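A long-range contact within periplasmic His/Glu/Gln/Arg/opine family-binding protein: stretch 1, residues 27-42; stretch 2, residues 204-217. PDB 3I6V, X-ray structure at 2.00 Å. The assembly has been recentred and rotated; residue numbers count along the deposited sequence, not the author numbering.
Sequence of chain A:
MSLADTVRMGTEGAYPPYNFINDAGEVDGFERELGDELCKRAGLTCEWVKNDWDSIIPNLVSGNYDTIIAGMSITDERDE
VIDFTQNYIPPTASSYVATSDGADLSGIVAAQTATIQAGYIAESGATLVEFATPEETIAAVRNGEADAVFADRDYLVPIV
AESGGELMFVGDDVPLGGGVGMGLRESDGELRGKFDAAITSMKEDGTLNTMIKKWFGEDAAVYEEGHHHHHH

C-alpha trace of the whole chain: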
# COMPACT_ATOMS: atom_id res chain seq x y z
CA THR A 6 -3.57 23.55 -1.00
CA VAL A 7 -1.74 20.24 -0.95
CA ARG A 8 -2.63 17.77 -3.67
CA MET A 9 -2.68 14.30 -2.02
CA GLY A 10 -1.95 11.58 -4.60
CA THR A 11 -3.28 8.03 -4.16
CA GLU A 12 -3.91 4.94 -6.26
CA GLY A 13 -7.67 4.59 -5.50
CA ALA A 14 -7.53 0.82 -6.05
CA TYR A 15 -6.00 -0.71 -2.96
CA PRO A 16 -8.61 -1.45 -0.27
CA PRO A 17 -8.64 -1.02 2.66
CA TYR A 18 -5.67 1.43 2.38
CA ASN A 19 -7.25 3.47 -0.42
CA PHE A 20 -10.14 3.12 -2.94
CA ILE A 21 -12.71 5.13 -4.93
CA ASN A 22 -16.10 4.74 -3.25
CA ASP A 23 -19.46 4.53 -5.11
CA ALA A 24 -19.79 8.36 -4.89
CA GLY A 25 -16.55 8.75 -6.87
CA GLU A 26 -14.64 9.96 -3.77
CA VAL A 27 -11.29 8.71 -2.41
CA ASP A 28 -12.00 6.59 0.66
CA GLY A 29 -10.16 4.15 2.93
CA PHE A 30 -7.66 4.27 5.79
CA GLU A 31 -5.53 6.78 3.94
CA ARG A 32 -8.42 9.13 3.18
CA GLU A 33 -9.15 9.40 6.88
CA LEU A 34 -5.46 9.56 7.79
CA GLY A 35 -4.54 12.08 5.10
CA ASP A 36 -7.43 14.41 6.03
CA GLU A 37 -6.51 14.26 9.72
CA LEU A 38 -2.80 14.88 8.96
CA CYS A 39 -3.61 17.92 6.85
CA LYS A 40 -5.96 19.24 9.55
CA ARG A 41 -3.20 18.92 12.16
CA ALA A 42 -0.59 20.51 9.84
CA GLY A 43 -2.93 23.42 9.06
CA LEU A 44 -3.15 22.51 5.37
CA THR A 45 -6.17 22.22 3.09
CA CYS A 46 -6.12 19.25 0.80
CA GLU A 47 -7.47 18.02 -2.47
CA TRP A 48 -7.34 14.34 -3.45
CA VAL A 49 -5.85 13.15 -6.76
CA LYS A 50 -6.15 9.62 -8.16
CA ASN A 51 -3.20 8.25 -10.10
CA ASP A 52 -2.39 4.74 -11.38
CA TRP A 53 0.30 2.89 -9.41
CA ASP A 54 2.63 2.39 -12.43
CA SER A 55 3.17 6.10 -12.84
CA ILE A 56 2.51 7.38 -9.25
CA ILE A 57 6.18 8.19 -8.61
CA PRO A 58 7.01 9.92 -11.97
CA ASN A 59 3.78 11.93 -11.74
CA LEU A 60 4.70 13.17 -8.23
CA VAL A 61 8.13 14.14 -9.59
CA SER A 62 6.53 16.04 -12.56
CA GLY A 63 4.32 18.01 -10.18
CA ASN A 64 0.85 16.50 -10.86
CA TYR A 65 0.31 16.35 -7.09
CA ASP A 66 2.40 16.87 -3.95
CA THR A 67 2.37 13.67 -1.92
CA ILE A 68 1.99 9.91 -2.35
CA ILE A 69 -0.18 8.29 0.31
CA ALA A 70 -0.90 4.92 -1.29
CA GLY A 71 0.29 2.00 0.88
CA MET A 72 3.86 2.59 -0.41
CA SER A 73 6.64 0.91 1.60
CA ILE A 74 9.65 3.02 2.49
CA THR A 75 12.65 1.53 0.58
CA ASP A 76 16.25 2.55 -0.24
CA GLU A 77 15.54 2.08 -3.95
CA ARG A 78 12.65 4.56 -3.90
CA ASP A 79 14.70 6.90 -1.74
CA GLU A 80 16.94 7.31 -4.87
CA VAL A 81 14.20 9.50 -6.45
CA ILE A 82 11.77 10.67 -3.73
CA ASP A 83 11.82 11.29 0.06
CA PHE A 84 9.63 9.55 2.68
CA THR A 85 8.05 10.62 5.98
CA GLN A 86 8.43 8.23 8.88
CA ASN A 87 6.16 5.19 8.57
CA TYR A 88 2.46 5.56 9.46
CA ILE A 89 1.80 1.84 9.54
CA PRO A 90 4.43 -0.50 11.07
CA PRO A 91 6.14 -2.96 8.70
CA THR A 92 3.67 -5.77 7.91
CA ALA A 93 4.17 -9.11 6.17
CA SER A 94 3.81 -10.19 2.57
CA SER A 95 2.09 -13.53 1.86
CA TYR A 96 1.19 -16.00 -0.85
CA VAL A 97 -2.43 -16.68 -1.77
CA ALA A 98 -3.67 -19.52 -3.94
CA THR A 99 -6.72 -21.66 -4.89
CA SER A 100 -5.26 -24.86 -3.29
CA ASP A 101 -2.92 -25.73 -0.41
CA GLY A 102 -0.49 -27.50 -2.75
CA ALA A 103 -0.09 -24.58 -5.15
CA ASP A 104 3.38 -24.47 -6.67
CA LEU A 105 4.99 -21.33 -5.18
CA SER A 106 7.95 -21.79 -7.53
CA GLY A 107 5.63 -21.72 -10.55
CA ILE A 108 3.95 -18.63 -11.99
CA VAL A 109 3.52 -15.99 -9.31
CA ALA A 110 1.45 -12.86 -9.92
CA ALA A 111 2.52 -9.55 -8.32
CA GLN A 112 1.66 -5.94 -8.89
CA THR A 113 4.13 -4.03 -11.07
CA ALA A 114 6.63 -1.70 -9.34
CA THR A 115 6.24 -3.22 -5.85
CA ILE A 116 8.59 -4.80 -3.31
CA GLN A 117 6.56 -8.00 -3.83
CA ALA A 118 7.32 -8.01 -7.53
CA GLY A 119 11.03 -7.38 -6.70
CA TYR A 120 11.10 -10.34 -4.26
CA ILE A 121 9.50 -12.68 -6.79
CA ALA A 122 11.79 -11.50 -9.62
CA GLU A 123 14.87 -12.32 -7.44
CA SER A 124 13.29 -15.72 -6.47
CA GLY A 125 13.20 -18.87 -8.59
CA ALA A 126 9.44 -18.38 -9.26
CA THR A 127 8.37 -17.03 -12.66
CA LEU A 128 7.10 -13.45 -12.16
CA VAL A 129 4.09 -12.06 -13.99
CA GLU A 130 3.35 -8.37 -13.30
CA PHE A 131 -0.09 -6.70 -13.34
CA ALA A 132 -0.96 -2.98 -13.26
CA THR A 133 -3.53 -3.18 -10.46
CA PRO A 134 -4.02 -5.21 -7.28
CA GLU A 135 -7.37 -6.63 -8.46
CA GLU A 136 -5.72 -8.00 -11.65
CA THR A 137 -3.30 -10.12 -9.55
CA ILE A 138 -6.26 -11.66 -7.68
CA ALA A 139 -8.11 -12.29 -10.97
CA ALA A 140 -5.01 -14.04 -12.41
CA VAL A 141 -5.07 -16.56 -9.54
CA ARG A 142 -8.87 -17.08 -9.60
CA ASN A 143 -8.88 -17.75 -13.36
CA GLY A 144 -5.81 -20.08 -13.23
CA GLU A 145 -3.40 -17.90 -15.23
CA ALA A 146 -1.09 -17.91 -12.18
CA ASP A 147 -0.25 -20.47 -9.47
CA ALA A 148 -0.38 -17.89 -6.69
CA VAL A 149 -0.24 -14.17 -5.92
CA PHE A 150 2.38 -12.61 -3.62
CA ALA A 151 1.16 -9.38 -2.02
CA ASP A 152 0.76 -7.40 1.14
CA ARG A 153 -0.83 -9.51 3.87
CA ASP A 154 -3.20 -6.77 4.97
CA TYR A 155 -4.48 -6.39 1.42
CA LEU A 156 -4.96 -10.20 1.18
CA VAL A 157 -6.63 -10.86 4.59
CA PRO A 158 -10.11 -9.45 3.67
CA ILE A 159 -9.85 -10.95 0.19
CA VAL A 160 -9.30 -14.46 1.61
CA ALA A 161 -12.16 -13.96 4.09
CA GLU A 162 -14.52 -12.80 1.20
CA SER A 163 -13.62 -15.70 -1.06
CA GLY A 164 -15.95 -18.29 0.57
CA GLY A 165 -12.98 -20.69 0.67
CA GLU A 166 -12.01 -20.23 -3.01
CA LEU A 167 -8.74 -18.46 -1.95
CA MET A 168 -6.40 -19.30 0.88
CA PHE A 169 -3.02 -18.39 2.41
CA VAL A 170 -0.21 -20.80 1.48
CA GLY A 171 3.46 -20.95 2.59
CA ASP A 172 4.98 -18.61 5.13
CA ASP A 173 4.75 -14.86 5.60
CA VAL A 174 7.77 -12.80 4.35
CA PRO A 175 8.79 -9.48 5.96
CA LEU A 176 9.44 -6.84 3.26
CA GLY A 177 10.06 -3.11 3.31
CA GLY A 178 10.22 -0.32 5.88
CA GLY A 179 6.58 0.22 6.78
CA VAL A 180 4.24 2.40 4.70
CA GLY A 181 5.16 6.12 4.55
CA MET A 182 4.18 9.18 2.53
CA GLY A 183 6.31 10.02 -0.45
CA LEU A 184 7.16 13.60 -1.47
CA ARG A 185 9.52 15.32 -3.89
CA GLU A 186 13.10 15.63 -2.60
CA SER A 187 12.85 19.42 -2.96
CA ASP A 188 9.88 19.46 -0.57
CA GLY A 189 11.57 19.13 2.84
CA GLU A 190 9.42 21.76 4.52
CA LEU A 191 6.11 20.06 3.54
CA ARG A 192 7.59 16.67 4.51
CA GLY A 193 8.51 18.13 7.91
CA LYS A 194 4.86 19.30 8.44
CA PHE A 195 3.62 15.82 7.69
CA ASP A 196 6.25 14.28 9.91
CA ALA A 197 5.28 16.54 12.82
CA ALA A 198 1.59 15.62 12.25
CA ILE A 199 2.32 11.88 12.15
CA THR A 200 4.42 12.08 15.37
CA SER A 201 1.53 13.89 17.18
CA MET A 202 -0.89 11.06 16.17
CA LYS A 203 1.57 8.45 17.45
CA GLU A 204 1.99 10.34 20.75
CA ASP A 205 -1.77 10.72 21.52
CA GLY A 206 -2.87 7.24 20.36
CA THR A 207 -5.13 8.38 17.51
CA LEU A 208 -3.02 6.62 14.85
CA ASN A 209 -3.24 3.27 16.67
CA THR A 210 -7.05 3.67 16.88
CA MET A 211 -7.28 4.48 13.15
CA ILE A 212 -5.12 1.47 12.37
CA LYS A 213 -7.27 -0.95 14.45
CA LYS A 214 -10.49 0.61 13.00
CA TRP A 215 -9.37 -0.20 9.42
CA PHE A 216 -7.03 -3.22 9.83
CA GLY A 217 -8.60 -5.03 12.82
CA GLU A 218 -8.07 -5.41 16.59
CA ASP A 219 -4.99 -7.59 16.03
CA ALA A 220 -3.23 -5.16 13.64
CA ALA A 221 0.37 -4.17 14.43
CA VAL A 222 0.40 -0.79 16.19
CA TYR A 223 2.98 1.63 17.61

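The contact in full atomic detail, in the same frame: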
# COMPACT_ATOMS: atom_id res chain seq x y z
N VAL A 27 -12.34 9.49 -3.06
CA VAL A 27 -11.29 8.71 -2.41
C VAL A 27 -11.75 8.35 -1.00
O VAL A 27 -12.26 9.19 -0.28
CB VAL A 27 -9.97 9.58 -2.36
CG1 VAL A 27 -8.96 8.96 -1.43
CG2 VAL A 27 -9.39 9.70 -3.73
N ASP A 28 -11.53 7.10 -0.60
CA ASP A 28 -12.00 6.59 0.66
C ASP A 28 -10.94 5.62 1.18
O ASP A 28 -9.96 5.34 0.50
CB ASP A 28 -13.32 5.82 0.41
CG ASP A 28 -14.24 5.78 1.62
OD1 ASP A 28 -13.74 5.78 2.78
OD2 ASP A 28 -15.50 5.69 1.41
N GLY A 29 -11.12 5.10 2.38
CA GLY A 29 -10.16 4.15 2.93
C GLY A 29 -9.39 4.71 4.12
O GLY A 29 -9.58 5.85 4.53
N PHE A 30 -8.53 3.88 4.68
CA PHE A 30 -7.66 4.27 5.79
C PHE A 30 -6.93 5.58 5.52
O PHE A 30 -6.90 6.49 6.36
CB PHE A 30 -6.64 3.14 6.07
CG PHE A 30 -5.60 3.52 7.08
CD1 PHE A 30 -5.93 3.59 8.43
CD2 PHE A 30 -4.30 3.81 6.67
CE1 PHE A 30 -4.97 3.94 9.38
CE2 PHE A 30 -3.31 4.17 7.61
CZ PHE A 30 -3.64 4.24 8.96
N GLU A 31 -6.35 5.66 4.34
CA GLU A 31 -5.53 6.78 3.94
C GLU A 31 -6.30 8.05 3.66
O GLU A 31 -5.73 9.13 3.78
CB GLU A 31 -4.63 6.38 2.75
CG GLU A 31 -3.59 5.37 3.26
CD GLU A 31 -2.75 4.73 2.17
OE1 GLU A 31 -3.27 4.52 1.05
OE2 GLU A 31 -1.56 4.43 2.46
N ARG A 32 -7.57 7.94 3.29
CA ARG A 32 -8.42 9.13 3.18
C ARG A 32 -8.56 9.73 4.56
O ARG A 32 -8.37 10.93 4.74
CB ARG A 32 -9.85 8.80 2.66
CG ARG A 32 -10.81 10.01 2.74
CD ARG A 32 -10.28 11.07 1.77
NE ARG A 32 -10.94 12.39 1.80
CZ ARG A 32 -11.81 12.81 0.88
NH1 ARG A 32 -12.19 11.99 -0.11
NH2 ARG A 32 -12.31 14.04 0.96
N GLU A 33 -8.95 8.91 5.52
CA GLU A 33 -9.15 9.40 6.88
C GLU A 33 -7.83 9.91 7.47
O GLU A 33 -7.78 10.97 8.13
CB GLU A 33 -9.69 8.29 7.77
CG GLU A 33 -10.21 8.83 9.08
CD GLU A 33 -10.68 7.76 10.04
OE1 GLU A 33 -11.06 6.65 9.61
OE2 GLU A 33 -10.66 8.04 11.25
N LEU A 34 -6.76 9.16 7.25
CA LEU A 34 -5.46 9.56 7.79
C LEU A 34 -5.01 10.87 7.15
O LEU A 34 -4.69 11.82 7.85
CB LEU A 34 -4.42 8.46 7.58
CG LEU A 34 -2.99 8.86 8.00
CD1 LEU A 34 -2.90 9.06 9.54
CD2 LEU A 34 -2.04 7.79 7.54
N GLY A 35 -5.00 10.92 5.83
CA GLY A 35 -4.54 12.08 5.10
C GLY A 35 -5.29 13.35 5.49
O GLY A 35 -4.66 14.42 5.69
N ASP A 36 -6.62 13.26 5.59
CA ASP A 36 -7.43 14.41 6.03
C ASP A 36 -7.04 14.85 7.43
O ASP A 36 -6.93 16.05 7.69
CB ASP A 36 -8.94 14.09 6.01
CG ASP A 36 -9.50 13.96 4.60
OD1 ASP A 36 -8.87 14.45 3.61
OD2 ASP A 36 -10.61 13.41 4.50
N GLU A 37 -6.86 13.90 8.34
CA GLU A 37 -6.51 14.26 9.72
C GLU A 37 -5.07 14.84 9.81
O GLU A 37 -4.80 15.78 10.58
CB GLU A 37 -6.67 13.09 10.66
CG GLU A 37 -6.27 13.38 12.12
CD GLU A 37 -7.17 14.44 12.79
OE1 GLU A 37 -8.25 14.76 12.26
OE2 GLU A 37 -6.78 14.96 13.85
N LEU A 38 -4.16 14.31 9.00
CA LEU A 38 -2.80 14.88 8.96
C LEU A 38 -2.82 16.32 8.47
O LEU A 38 -2.16 17.18 9.06
CB LEU A 38 -1.82 14.04 8.13
CG LEU A 38 -1.52 12.66 8.68
CD1 LEU A 38 -0.67 11.89 7.62
CD2 LEU A 38 -0.78 12.73 10.02
N CYS A 39 -3.54 16.58 7.38
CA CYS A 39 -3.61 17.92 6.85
C CYS A 39 -4.27 18.88 7.85
O CYS A 39 -3.90 20.04 7.93
CB CYS A 39 -4.39 17.95 5.54
SG CYS A 39 -3.48 17.28 4.12
N LYS A 40 -5.30 18.41 8.55
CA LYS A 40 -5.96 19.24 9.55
C LYS A 40 -4.95 19.63 10.64
O LYS A 40 -4.88 20.79 11.02
CB LYS A 40 -7.14 18.49 10.17
CG LYS A 40 -7.89 19.29 11.24
CD LYS A 40 -8.97 18.44 11.88
CE LYS A 40 -9.97 19.33 12.67
NZ LYS A 40 -10.81 18.45 13.49
N ARG A 41 -4.15 18.67 11.10
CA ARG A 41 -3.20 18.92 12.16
C ARG A 41 -2.00 19.76 11.72
O ARG A 41 -1.42 20.46 12.54
CB ARG A 41 -2.73 17.61 12.76
CG ARG A 41 -3.71 16.99 13.71
CD ARG A 41 -3.28 15.60 13.99
NE ARG A 41 -4.19 14.89 14.87
CZ ARG A 41 -3.87 14.36 16.05
NH1 ARG A 41 -2.64 14.48 16.53
NH2 ARG A 41 -4.80 13.71 16.76
N ALA A 42 -1.68 19.72 10.43
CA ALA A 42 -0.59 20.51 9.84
C ALA A 42 -1.03 21.91 9.44
O ALA A 42 -0.20 22.73 9.07
CB ALA A 42 -0.00 19.78 8.60
N GLU A 204 1.86 9.96 19.34
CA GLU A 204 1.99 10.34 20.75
C GLU A 204 0.66 10.32 21.56
O GLU A 204 0.67 9.98 22.74
CB GLU A 204 2.70 11.69 20.86
CG GLU A 204 4.22 11.56 20.68
CD GLU A 204 4.93 12.91 20.57
OE1 GLU A 204 4.25 13.95 20.39
OE2 GLU A 204 6.18 12.91 20.64
N ASP A 205 -0.45 10.67 20.90
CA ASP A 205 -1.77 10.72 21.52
C ASP A 205 -2.65 9.50 21.27
O ASP A 205 -3.79 9.47 21.72
CB ASP A 205 -2.51 12.00 21.11
CG ASP A 205 -3.00 11.99 19.64
OD1 ASP A 205 -2.89 10.97 18.92
OD2 ASP A 205 -3.53 13.03 19.22
N GLY A 206 -2.15 8.50 20.55
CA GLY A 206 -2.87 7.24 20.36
C GLY A 206 -3.91 7.21 19.24
O GLY A 206 -4.52 6.17 19.00
N THR A 207 -4.13 8.34 18.57
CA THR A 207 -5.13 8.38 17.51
C THR A 207 -4.76 7.56 16.26
O THR A 207 -5.66 7.08 15.54
CB THR A 207 -5.52 9.81 17.08
OG1 THR A 207 -4.34 10.56 16.78
CG2 THR A 207 -6.34 10.51 18.20
N LEU A 208 -3.46 7.40 16.01
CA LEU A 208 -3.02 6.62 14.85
C LEU A 208 -3.28 5.15 15.10
O LEU A 208 -3.82 4.46 14.23
CB LEU A 208 -1.54 6.88 14.49
CG LEU A 208 -1.00 6.12 13.28
CD1 LEU A 208 -1.88 6.30 12.02
CD2 LEU A 208 0.47 6.57 12.99
N ASN A 209 -2.92 4.66 16.29
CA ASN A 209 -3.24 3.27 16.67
C ASN A 209 -4.72 2.93 16.53
O ASN A 209 -5.06 1.86 16.03
CB ASN A 209 -2.79 2.95 18.09
CG ASN A 209 -1.30 2.79 18.21
OD1 ASN A 209 -0.58 2.72 17.19
ND2 ASN A 209 -0.81 2.71 19.44
N THR A 210 -5.59 3.85 16.96
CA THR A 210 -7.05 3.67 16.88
C THR A 210 -7.47 3.59 15.43
O THR A 210 -8.23 2.70 15.08
CB THR A 210 -7.81 4.82 17.58
OG1 THR A 210 -7.34 4.94 18.92
CG2 THR A 210 -9.36 4.56 17.59
N MET A 211 -6.98 4.51 14.59
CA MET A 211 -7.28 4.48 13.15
C MET A 211 -6.80 3.17 12.52
O MET A 211 -7.52 2.57 11.75
CB MET A 211 -6.71 5.73 12.45
CG MET A 211 -7.24 6.00 11.04
SD MET A 211 -6.72 7.55 10.32
CE MET A 211 -7.30 8.75 11.52
N ILE A 212 -5.62 2.70 12.91
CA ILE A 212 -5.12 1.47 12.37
C ILE A 212 -6.03 0.27 12.73
O ILE A 212 -6.36 -0.54 11.86
CB ILE A 212 -3.68 1.17 12.82
CG1 ILE A 212 -2.69 2.18 12.19
CG2 ILE A 212 -3.32 -0.25 12.41
CD1 ILE A 212 -1.23 2.03 12.70
N LYS A 213 -6.40 0.15 14.00
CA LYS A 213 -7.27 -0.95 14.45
C LYS A 213 -8.65 -0.83 13.78
O LYS A 213 -9.18 -1.82 13.30
CB LYS A 213 -7.38 -1.00 15.99
CG LYS A 213 -6.12 -1.53 16.68
CD LYS A 213 -6.13 -1.28 18.19
CE LYS A 213 -4.82 -1.74 18.84
NZ LYS A 213 -4.36 -0.76 19.91
N LYS A 214 -9.21 0.38 13.70
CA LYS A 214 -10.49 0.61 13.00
C LYS A 214 -10.47 -0.03 11.59
O LYS A 214 -11.38 -0.81 11.23
CB LYS A 214 -10.80 2.12 12.93
CG LYS A 214 -12.11 2.44 12.22
CD LYS A 214 -12.25 3.96 12.02
CE LYS A 214 -13.45 4.28 11.10
NZ LYS A 214 -13.54 5.74 10.86
N TRP A 215 -9.42 0.27 10.81
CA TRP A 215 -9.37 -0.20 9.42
C TRP A 215 -8.74 -1.59 9.20
O TRP A 215 -9.12 -2.28 8.27
CB TRP A 215 -8.69 0.84 8.54
CG TRP A 215 -9.51 2.06 8.34
CD1 TRP A 215 -9.50 3.20 9.10
CD2 TRP A 215 -10.47 2.29 7.31
NE1 TRP A 215 -10.38 4.12 8.60
CE2 TRP A 215 -11.00 3.58 7.50
CE3 TRP A 215 -10.94 1.52 6.23
CZ2 TRP A 215 -11.98 4.13 6.65
CZ3 TRP A 215 -11.92 2.05 5.40
CH2 TRP A 215 -12.42 3.35 5.61
N PHE A 216 -7.79 -1.99 10.05
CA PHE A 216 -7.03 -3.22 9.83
C PHE A 216 -7.34 -4.33 10.85
O PHE A 216 -6.88 -5.46 10.68
CB PHE A 216 -5.50 -2.93 9.76
CG PHE A 216 -5.12 -2.07 8.59
CD1 PHE A 216 -4.93 -0.71 8.76
CD2 PHE A 216 -5.00 -2.61 7.31
CE1 PHE A 216 -4.60 0.14 7.68
CE2 PHE A 216 -4.69 -1.79 6.20
CZ PHE A 216 -4.49 -0.41 6.38
N GLY A 217 -8.14 -4.01 11.87
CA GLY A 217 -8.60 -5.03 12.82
C GLY A 217 -7.93 -4.91 14.18
O GLY A 217 -6.84 -4.35 14.30

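Which polar interactions tie the two stretches together? Two salt bridges do, one toward each end of the contact. Helices 30-42 and 207-216 run nearly antiparallel (162° between their directions), so the start of the first lies beside the end of the second, and the reverse. At one end E33 OE1 takes two hydrogen bonds, from K214 NZ at 2.9 Å, which is also a salt bridge, and from W215 NE1 at 2.8 Å. The indole bond is almost straight, with an angle of 173° at the hydrogen, and E33 OE1 lies near the plane of the ring, where an N-H donor points. E33 reaches it with chi1 and chi2 both t, while K214 is extended through all four chi angles, a long arm that brings its charge in from an exposed position.

How is the other end fastened? R41 spans the gap to D205, two residues before T207, where the helix begins. D205 OD2 accepts from R41 NH2 at 2.9 Å and from R41 NH1 at 3.2 Å, lying near the guanidinium plane. Each partner is also held within its own stretch. R41 NE forms a salt bridge to E37 OE2 at 2.8 Å, one helical turn back, so the guanidinium is gripped by two carboxylates. The other oxygen of D205 serves the start of its helix: D205 OD1 accepts from T207 N at 2.9 Å and from T207 OG1 at 2.6 Å. One aspartate thus binds R41 with one oxygen and T207 with the other.

What packs beside the polar contacts? F30 has the largest area covered by the other stretch, 126 Å², and its side chain sits as a knob among M211, I212, W215 and F216. F216 turns its edge to one face of the F30 ring, with F30 CG 3.6 Å from F216 CE1, while the edge of F30 points toward the face of W215. A flat, apolar ring suits this buried pocket because both its face and its edge find partners. Toward the R41 end the packing passes to M211, its CG 3.5 Å from F30 CE1; its flexible thioether continues to L34, where M211 SD lies 3.7 Å from L34 CB. L34 and L208 extend the apolar layer, their CD1 atoms 3.8 Å apart.

How does W215 meet the backbone near F30? The CA atoms of F30 and W215 are 6.0 Å apart, and the indole lies against the main chain at the beginning of helix 30-42. F30 CA sits 3.7 Å from the centroid of the five-membered ring of W215, almost on its normal, and G29 CA is 4.0 Å from the centroid of the six-membered ring. G29 occupies the N-cap position with phi/psi of 112/179, where a CB would be jammed against the preceding carbonyl oxygen, so glycine fits the turn. D28 OD1 accepts a hydrogen bond from G29 N at 2.7 Å. W215 therefore joins both kinds of contact, its face packing on the chain while its NE1 binds E33 OE1.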